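PDB 2BL8: enterocine A immunity protein from Enterococcus faecium, which confers immunity on the bacterium to enterocin A, an antimicrobial peptide of the pediocin-like bacteriocin family. Local coordinates for residues 14-19 / 67-72; 53-58 / 75-80. All blocks are in the same frame, centred on the assembly; numbering follows the deposited sequence.

Interaction 1. Residues 14-19 / 67-72; sequences NDISIS and IRFTEY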
ATOM      1  N   ASN A  14       0.751   1.083  11.835  1.00 18.79           N
ATOM      2  CA  ASN A  14       0.702   0.618  13.216  1.00 20.70           C
ATOM      3  C   ASN A  14       0.932  -0.875  13.358  1.00 20.62           C
ATOM      4  O   ASN A  14       1.622  -1.314  14.277  1.00 21.34           O
ATOM      5  CB  ASN A  14      -0.636   1.001  13.854  1.00 21.92           C
ATOM      6  CG  ASN A  14      -0.676   2.452  14.288  1.00 23.92           C
ATOM      7  OD1 ASN A  14       0.164   3.257  13.882  1.00 25.79           O
ATOM      8  ND2 ASN A  14      -1.657   2.798  15.113  1.00 26.68           N
ATOM      9  N   ASP A  15       0.364  -1.664  12.453  1.00 19.87           N
ATOM     10  CA  ASP A  15       0.532  -3.110  12.533  1.00 18.76           C
ATOM     11  C   ASP A  15       1.992  -3.511  12.335  1.00 19.05           C
ATOM     12  O   ASP A  15       2.507  -4.387  13.029  1.00 21.61           O
ATOM     13  CB  ASP A  15      -0.331  -3.816  11.487  1.00 19.16           C
ATOM     14  CG  ASP A  15      -0.477  -5.295  11.771  1.00 20.34           C
ATOM     15  OD1 ASP A  15      -1.180  -5.636  12.744  1.00 22.23           O
ATOM     16  OD2 ASP A  15       0.119  -6.113  11.040  1.00 18.56           O
ATOM     17  N   ILE A  16       2.652  -2.867  11.380  1.00 18.84           N
ATOM     18  CA  ILE A  16       4.051  -3.156  11.089  1.00 18.08           C
ATOM     19  C   ILE A  16       4.970  -2.604  12.174  1.00 20.14           C
ATOM     20  O   ILE A  16       5.922  -3.270  12.597  1.00 20.37           O
ATOM     21  CB  ILE A  16       4.470  -2.547   9.722  1.00 18.82           C
ATOM     22  CG1 ILE A  16       3.788  -3.307   8.582  1.00 18.72           C
ATOM     23  CG2 ILE A  16       5.990  -2.606   9.561  1.00 17.39           C
ATOM     24  CD1 ILE A  16       4.012  -2.689   7.207  1.00 19.60           C
ATOM     25  N   SER A  17       4.675  -1.390  12.629  1.00 19.11           N
ATOM     26  CA  SER A  17       5.487  -0.726  13.641  1.00 21.87           C
ATOM     27  C   SER A  17       5.597  -1.496  14.952  1.00 22.80           C
ATOM     28  O   SER A  17       6.638  -1.458  15.609  1.00 26.25           O
ATOM     29  CB  SER A  17       4.936   0.674  13.923  1.00 22.78           C
ATOM     30  OG  SER A  17       3.658   0.599  14.523  1.00 29.47           O
ATOM     31  N   ILE A  18       4.526  -2.182  15.336  1.00 23.81           N
ATOM     32  CA  ILE A  18       4.516  -2.951  16.579  1.00 28.08           C
ATOM     33  C   ILE A  18       5.602  -4.018  16.570  1.00 29.97           C
ATOM     34  O   ILE A  18       6.149  -4.370  17.618  1.00 30.11           O
ATOM     35  CB  ILE A  18       3.142  -3.615  16.811  1.00 27.93           C
ATOM     36  CG1 ILE A  18       2.098  -2.534  17.105  1.00 28.99           C
ATOM     37  CG2 ILE A  18       3.221  -4.606  17.969  1.00 29.35           C
ATOM     38  CD1 ILE A  18       0.698  -3.064  17.333  1.00 30.19           C
ATOM     39  N   SER A  19       5.909  -4.531  15.384  1.00 31.86           N
ATOM     40  CA  SER A  19       6.942  -5.544  15.230  1.00 35.54           C
ATOM     41  C   SER A  19       8.256  -4.829  14.958  1.00 36.95           C
ATOM     42  O   SER A  19       8.816  -4.931  13.867  1.00 38.39           O
ATOM     43  CB  SER A  19       6.606  -6.481  14.065  1.00 36.59           C
ATOM     44  OG  SER A  19       5.416  -7.204  14.326  1.00 39.40           O
ATOM     45  N   ILE A  67      11.105  -9.633   2.018  1.00 28.08           N
ATOM     46  CA  ILE A  67      10.192  -9.437   3.144  1.00 27.38           C
ATOM     47  C   ILE A  67       8.847 -10.095   2.860  1.00 25.99           C
ATOM     48  O   ILE A  67       8.376 -10.089   1.724  1.00 25.48           O
ATOM     49  CB  ILE A  67       9.915  -7.937   3.382  1.00 27.46           C
ATOM     50  CG1 ILE A  67      11.182  -7.231   3.856  1.00 28.03           C
ATOM     51  CG2 ILE A  67       8.785  -7.771   4.384  1.00 29.25           C
ATOM     52  CD1 ILE A  67      11.014  -5.731   4.004  1.00 28.37           C
ATOM     53  N   ARG A  68       8.224 -10.648   3.897  1.00 25.66           N
ATOM     54  CA  ARG A  68       6.924 -11.294   3.746  1.00 25.09           C
ATOM     55  C   ARG A  68       5.894 -10.633   4.654  1.00 25.34           C
ATOM     56  O   ARG A  68       5.998 -10.707   5.878  1.00 26.44           O
ATOM     57  CB  ARG A  68       7.005 -12.783   4.097  1.00 26.96           C
ATOM     58  CG  ARG A  68       7.926 -13.608   3.214  1.00 27.66           C
ATOM     59  CD  ARG A  68       7.542 -13.516   1.744  1.00 26.06           C
ATOM     60  NE  ARG A  68       6.158 -13.905   1.494  1.00 28.11           N
ATOM     61  CZ  ARG A  68       5.620 -13.982   0.280  1.00 27.49           C
ATOM     62  NH1 ARG A  68       6.354 -13.698  -0.787  1.00 27.51           N
ATOM     63  NH2 ARG A  68       4.351 -14.337   0.131  1.00 28.38           N
ATOM     64  N   PHE A  69       4.909  -9.978   4.052  1.00 21.88           N
ATOM     65  CA  PHE A  69       3.849  -9.334   4.817  1.00 19.48           C
ATOM     66  C   PHE A  69       2.953 -10.432   5.375  1.00 18.69           C
ATOM     67  O   PHE A  69       2.860 -11.515   4.799  1.00 19.04           O
ATOM     68  CB  PHE A  69       3.002  -8.436   3.913  1.00 18.06           C
ATOM     69  CG  PHE A  69       3.735  -7.242   3.380  1.00 18.93           C
ATOM     70  CD1 PHE A  69       4.177  -6.245   4.236  1.00 19.78           C
ATOM     71  CD2 PHE A  69       3.972  -7.109   2.014  1.00 19.02           C
ATOM     72  CE1 PHE A  69       4.845  -5.127   3.747  1.00 20.75           C
ATOM     73  CE2 PHE A  69       4.640  -5.996   1.511  1.00 20.05           C
ATOM     74  CZ  PHE A  69       5.077  -5.003   2.378  1.00 20.67           C
ATOM     75  N   THR A  70       2.296 -10.162   6.496  1.00 18.62           N
ATOM     76  CA  THR A  70       1.397 -11.155   7.071  1.00 18.51           C
ATOM     77  C   THR A  70       0.144 -11.174   6.203  1.00 18.32           C
ATOM     78  O   THR A  70      -0.086 -10.252   5.419  1.00 16.66           O
ATOM     79  CB  THR A  70       0.994 -10.795   8.517  1.00 18.95           C
ATOM     80  OG1 THR A  70       0.278  -9.554   8.528  1.00 17.92           O
ATOM     81  CG2 THR A  70       2.230 -10.667   9.393  1.00 19.31           C
ATOM     82  N   GLU A  71      -0.659 -12.224   6.337  1.00 17.89           N
ATOM     83  CA  GLU A  71      -1.889 -12.342   5.557  1.00 19.24           C
ATOM     84  C   GLU A  71      -2.761 -11.098   5.750  1.00 16.95           C
ATOM     85  O   GLU A  71      -3.336 -10.575   4.795  1.00 15.21           O
ATOM     86  CB  GLU A  71      -2.661 -13.588   5.997  1.00 20.46           C
ATOM     87  CG  GLU A  71      -3.898 -13.897   5.174  1.00 29.22           C
ATOM     88  CD  GLU A  71      -3.718 -15.114   4.287  1.00 32.18           C
ATOM     89  OE1 GLU A  71      -3.303 -16.169   4.812  1.00 34.51           O
ATOM     90  OE2 GLU A  71      -3.996 -15.019   3.072  1.00 35.73           O
ATOM     91  N   TYR A  72      -2.845 -10.626   6.988  1.00 15.44           N
ATOM     92  CA  TYR A  72      -3.642  -9.448   7.309  1.00 14.82           C
ATOM     93  C   TYR A  72      -3.077  -8.186   6.653  1.00 15.06           C
ATOM     94  O   TYR A  72      -3.827  -7.371   6.116  1.00 13.71           O
ATOM     95  CB  TYR A  72      -3.711  -9.276   8.829  1.00 15.07           C
ATOM     96  CG  TYR A  72      -4.349  -7.984   9.287  1.00 15.23           C
ATOM     97  CD1 TYR A  72      -5.631  -7.624   8.867  1.00 17.30           C
ATOM     98  CD2 TYR A  72      -3.666  -7.116  10.138  1.00 17.75           C
ATOM     99  CE1 TYR A  72      -6.214  -6.428   9.283  1.00 17.60           C
ATOM    100  CE2 TYR A  72      -4.241  -5.923  10.560  1.00 18.69           C
ATOM    101  CZ  TYR A  72      -5.508  -5.585  10.130  1.00 18.62           C
ATOM    102  OH  TYR A  72      -6.064  -4.399  10.545  1.00 22.54           O
TER

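Interaction 2. Residues 53-58 / 75-80; sequences RLVNYL and ELIRNL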
ATOM      1  N   ARG A  53       1.463   4.453  -6.356  1.00 16.54           N
ATOM      2  CA  ARG A  53       2.911   4.540  -6.232  1.00 16.93           C
ATOM      3  C   ARG A  53       3.338   3.820  -4.955  1.00 15.46           C
ATOM      4  O   ARG A  53       4.374   3.151  -4.917  1.00 16.11           O
ATOM      5  CB  ARG A  53       3.361   6.006  -6.169  1.00 21.98           C
ATOM      6  CG  ARG A  53       3.189   6.763  -7.476  1.00 27.66           C
ATOM      7  CD  ARG A  53       3.595   8.234  -7.349  1.00 30.83           C
ATOM      8  NE  ARG A  53       4.966   8.410  -6.872  1.00 35.29           N
ATOM      9  CZ  ARG A  53       5.320   8.450  -5.590  1.00 36.87           C
ATOM     10  NH1 ARG A  53       4.406   8.328  -4.636  1.00 38.85           N
ATOM     11  NH2 ARG A  53       6.594   8.613  -5.259  1.00 37.62           N
ATOM     12  N   LEU A  54       2.529   3.961  -3.913  1.00 14.45           N
ATOM     13  CA  LEU A  54       2.821   3.330  -2.635  1.00 13.25           C
ATOM     14  C   LEU A  54       2.764   1.815  -2.750  1.00 13.61           C
ATOM     15  O   LEU A  54       3.654   1.117  -2.262  1.00 14.58           O
ATOM     16  CB  LEU A  54       1.831   3.802  -1.566  1.00 14.31           C
ATOM     17  CG  LEU A  54       1.892   3.031  -0.242  1.00 14.38           C
ATOM     18  CD1 LEU A  54       3.284   3.136   0.369  1.00 15.04           C
ATOM     19  CD2 LEU A  54       0.848   3.580   0.710  1.00 13.45           C
ATOM     20  N   VAL A  55       1.724   1.305  -3.400  1.00 13.12           N
ATOM     21  CA  VAL A  55       1.585  -0.142  -3.550  1.00 13.73           C
ATOM     22  C   VAL A  55       2.730  -0.706  -4.392  1.00 13.99           C
ATOM     23  O   VAL A  55       3.291  -1.756  -4.065  1.00 14.69           O
ATOM     24  CB  VAL A  55       0.224  -0.511  -4.168  1.00 12.96           C
ATOM     25  CG1 VAL A  55       0.137  -2.018  -4.369  1.00 14.62           C
ATOM     26  CG2 VAL A  55      -0.900  -0.052  -3.244  1.00 15.43           C
ATOM     27  N   ASN A  56       3.086  -0.010  -5.469  1.00 13.67           N
ATOM     28  CA  ASN A  56       4.204  -0.439  -6.317  1.00 14.32           C
ATOM     29  C   ASN A  56       5.442  -0.610  -5.430  1.00 13.94           C
ATOM     30  O   ASN A  56       6.158  -1.612  -5.508  1.00 14.47           O
ATOM     31  CB  ASN A  56       4.554   0.629  -7.357  1.00 14.25           C
ATOM     32  CG  ASN A  56       3.582   0.697  -8.517  1.00 16.10           C
ATOM     33  OD1 ASN A  56       3.650   1.635  -9.315  1.00 16.44           O
ATOM     34  ND2 ASN A  56       2.692  -0.280  -8.630  1.00 14.84           N
ATOM     35  N   TYR A  57       5.701   0.401  -4.608  1.00 13.33           N
ATOM     36  CA  TYR A  57       6.849   0.398  -3.709  1.00 15.81           C
ATOM     37  C   TYR A  57       6.822  -0.761  -2.709  1.00 15.78           C
ATOM     38  O   TYR A  57       7.833  -1.433  -2.493  1.00 16.04           O
ATOM     39  CB  TYR A  57       6.913   1.724  -2.943  1.00 16.45           C
ATOM     40  CG  TYR A  57       7.919   1.729  -1.817  1.00 19.64           C
ATOM     41  CD1 TYR A  57       9.279   1.913  -2.066  1.00 21.06           C
ATOM     42  CD2 TYR A  57       7.515   1.499  -0.505  1.00 21.77           C
ATOM     43  CE1 TYR A  57      10.212   1.867  -1.028  1.00 22.89           C
ATOM     44  CE2 TYR A  57       8.433   1.448   0.533  1.00 22.73           C
ATOM     45  CZ  TYR A  57       9.778   1.631   0.267  1.00 22.19           C
ATOM     46  OH  TYR A  57      10.680   1.572   1.306  1.00 25.17           O
ATOM     47  N   LEU A  58       5.665  -0.997  -2.103  1.00 14.62           N
ATOM     48  CA  LEU A  58       5.553  -2.060  -1.113  1.00 13.55           C
ATOM     49  C   LEU A  58       5.926  -3.428  -1.679  1.00 14.40           C
ATOM     50  O   LEU A  58       6.697  -4.168  -1.064  1.00 15.74           O
ATOM     51  CB  LEU A  58       4.134  -2.091  -0.525  1.00 13.59           C
ATOM     52  CG  LEU A  58       3.779  -0.862   0.326  1.00 13.19           C
ATOM     53  CD1 LEU A  58       2.321  -0.925   0.764  1.00 14.36           C
ATOM     54  CD2 LEU A  58       4.691  -0.795   1.543  1.00 14.71           C
ATOM     55  N   GLU A  75      -3.889  -8.115   3.104  1.00 14.71           N
ATOM     56  CA  GLU A  75      -5.286  -7.754   2.943  1.00 14.46           C
ATOM     57  C   GLU A  75      -5.465  -6.240   3.031  1.00 13.19           C
ATOM     58  O   GLU A  75      -6.251  -5.658   2.281  1.00 13.68           O
ATOM     59  CB  GLU A  75      -6.124  -8.491   3.993  1.00 13.31           C
ATOM     60  CG  GLU A  75      -6.258  -9.976   3.649  1.00 14.57           C
ATOM     61  CD  GLU A  75      -6.499 -10.869   4.846  1.00 16.66           C
ATOM     62  OE1 GLU A  75      -6.855 -10.360   5.929  1.00 16.76           O
ATOM     63  OE2 GLU A  75      -6.336 -12.100   4.691  1.00 17.98           O
ATOM     64  N   LEU A  76      -4.730  -5.596   3.932  1.00 12.81           N
ATOM     65  CA  LEU A  76      -4.810  -4.146   4.044  1.00 11.23           C
ATOM     66  C   LEU A  76      -4.271  -3.509   2.761  1.00 12.65           C
ATOM     67  O   LEU A  76      -4.850  -2.555   2.248  1.00 12.77           O
ATOM     68  CB  LEU A  76      -4.006  -3.643   5.241  1.00 12.26           C
ATOM     69  CG  LEU A  76      -4.589  -3.987   6.614  1.00 12.59           C
ATOM     70  CD1 LEU A  76      -3.632  -3.511   7.703  1.00 13.68           C
ATOM     71  CD2 LEU A  76      -5.960  -3.340   6.766  1.00 15.99           C
ATOM     72  N   ILE A  77      -3.170  -4.037   2.235  1.00 12.31           N
ATOM     73  CA  ILE A  77      -2.605  -3.471   1.011  1.00 13.48           C
ATOM     74  C   ILE A  77      -3.606  -3.623  -0.134  1.00 13.51           C
ATOM     75  O   ILE A  77      -3.761  -2.723  -0.957  1.00 13.50           O
ATOM     76  CB  ILE A  77      -1.257  -4.138   0.650  1.00 13.46           C
ATOM     77  CG1 ILE A  77      -0.233  -3.861   1.760  1.00 14.10           C
ATOM     78  CG2 ILE A  77      -0.731  -3.573  -0.664  1.00 14.35           C
ATOM     79  CD1 ILE A  77       1.071  -4.634   1.610  1.00 15.03           C
ATOM     80  N   ARG A  78      -4.297  -4.758  -0.171  1.00 14.33           N
ATOM     81  CA  ARG A  78      -5.303  -5.011  -1.203  1.00 16.48           C
ATOM     82  C   ARG A  78      -6.430  -3.985  -1.110  1.00 15.34           C
ATOM     83  O   ARG A  78      -6.866  -3.428  -2.120  1.00 14.17           O
ATOM     84  CB  ARG A  78      -5.882  -6.418  -1.028  1.00 17.55           C
ATOM     85  CG  ARG A  78      -6.998  -6.775  -1.993  1.00 23.40           C
ATOM     86  CD  ARG A  78      -7.569  -8.150  -1.666  1.00 27.53           C
ATOM     87  NE  ARG A  78      -8.297  -8.149  -0.400  1.00 32.84           N
ATOM     88  CZ  ARG A  78      -8.630  -9.246   0.276  1.00 34.44           C
ATOM     89  NH1 ARG A  78      -8.294 -10.443  -0.189  1.00 35.82           N
ATOM     90  NH2 ARG A  78      -9.302  -9.149   1.415  1.00 34.70           N
ATOM     91  N   ASN A  79      -6.900  -3.737   0.109  1.00 16.37           N
ATOM     92  CA  ASN A  79      -7.976  -2.784   0.327  1.00 16.63           C
ATOM     93  C   ASN A  79      -7.552  -1.367  -0.051  1.00 16.30           C
ATOM     94  O   ASN A  79      -8.352  -0.604  -0.598  1.00 15.96           O
ATOM     95  CB  ASN A  79      -8.441  -2.844   1.787  1.00 19.90           C
ATOM     96  CG  ASN A  79      -9.141  -4.154   2.117  1.00 24.31           C
ATOM     97  OD1 ASN A  79      -9.500  -4.409   3.267  1.00 28.42           O
ATOM     98  ND2 ASN A  79      -9.347  -4.988   1.101  1.00 27.02           N
ATOM     99  N   LEU A  80      -6.294  -1.020   0.215  1.00 15.05           N
ATOM    100  CA  LEU A  80      -5.798   0.310  -0.128  1.00 16.55           C
ATOM    101  C   LEU A  80      -5.867   0.525  -1.641  1.00 16.04           C
ATOM    102  O   LEU A  80      -6.326   1.563  -2.114  1.00 14.47           O
ATOM    103  CB  LEU A  80      -4.361   0.496   0.370  1.00 18.00           C
ATOM    104  CG  LEU A  80      -3.794   1.912   0.211  1.00 19.66           C
ATOM    105  CD1 LEU A  80      -4.647   2.907   0.982  1.00 21.98           C
ATOM    106  CD2 LEU A  80      -2.357   1.945   0.706  1.00 24.23           C
TER

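Interaction 1. Residues 14-19 / 67-72
Asp15 meets Tyr72 at the rim of the phenol ring. Its OD1 lies in the ring plane, 3.8 Å from Tyr72 CE2, against the CD2–CE2 side. The carboxylate stands almost upright to the ring, with the two planes 82° apart. Both side chains leave their backbones the same way. CG of Asp15 is anti to its backbone N (chi1 -165°), and Tyr72 matches it (chi1 172°), which carries carboxylate and ring into the gap between the segments. The other oxygen, Asp15 OD2, comes within 4.3 Å of Thr70 OG1, too far for a hydrogen bond.

Deeper in, Ile16 reaches Phe69. The contact is made by the delta methyl, with Ile16 CD1 4.3 Å from Phe69 CE1 in an oblique approach to the ring. Both residues are buried, while Thr70 and Tyr72 lie on the exposed side.

The second shell holds the carboxylate and the helix start. Thr70 is the N-cap of helix 71-84, and its side chain caps a backbone N in the first turn. Gln73 joins the two segments: its NE2 donates to Asp15 OD2, and its OE1 accepts from Thr70 N. The two bonds at the helix start form a capping-box type of arrangement, with glutamine in the place of the usual glutamate. Phe69 also packs on Ile77, and Ile16 on Ile27 and Leu28 of helix 25-38.

No hydrogen bond runs directly between the segments. The last turn of helix 5-17 meets the loop leading into helix 71-84 and its first turn, through a thin apolar contact inside and a polar one outside. The carboxylate lies near the N-terminal end of helix 71-84, whose dipole would be expected to favour its negative charge. Gln73 supplies the hydrogen bond that holds it there.

Interaction 2. Residues 53-58 / 75-80
Leu54 makes the first contact across the pair, methyl to methyl with Leu80. Its CD2 lies 3.6 Å from Leu80 CD2, and the two side chains cross at about a right angle. Both leucines have CG anti to the backbone N, Leu54 with chi1 170° and Leu80 with chi1 -173°. A similar second torsion in the two then turns CD2 of each toward its partner.

Val55 comes next. Its CG1 touches the branch methyl of Ile77, with Val55 CG1 4.1 Å from Ile77 CG2. Their CA atoms are 7.0 Å apart, the nearest pair in the two segments.

Leu58, one turn on from Leu54, meets the other arm of Ile77. Leu58 CD1 lies 4.0 Å from Ile77 CD1, and also touches CG1. Ile77 therefore spans two residues of helix 48-64, using CG2 for Val55 and its longer arm for Leu58.

The short helical segments run nearly antiparallel, at 151°, with their axes 10.6 Å apart at closest approach. Leu12 of helix 5-17 also packs on Leu58 and Ile77, and Val30 of helix 25-38 on Leu54. The pair thus forms part of the core of the helical bundle.

All five touching residues are buried and aliphatic. With no hydrogen bond or charge pair between the segments, hydrophobic burial and methyl packing join the two helices here.

In the fold
From the N terminus, 14-19, at the end of helix 5-17, is the first half of interaction 1. The chain then passes through helix 25-38 and enters helix 48-64, where 53-58 opens interaction 2. Segment 67-72 closes interaction 1 across 47 intervening residues. Segment 75-80 then closes interaction 2, a shorter loop of 16 residues. The segments alternate, so the loops cross. Both contacts use helix 71-84: interaction 1 ties the loop before it and its first turn to helix 5-17, and interaction 2 ties its body to helix 48-64. Their centres are 13 Å apart. Phe69 bridges them, its CE2 packing 3.8 Å from Leu58 O. Together they join three helices of the antiparallel bundle.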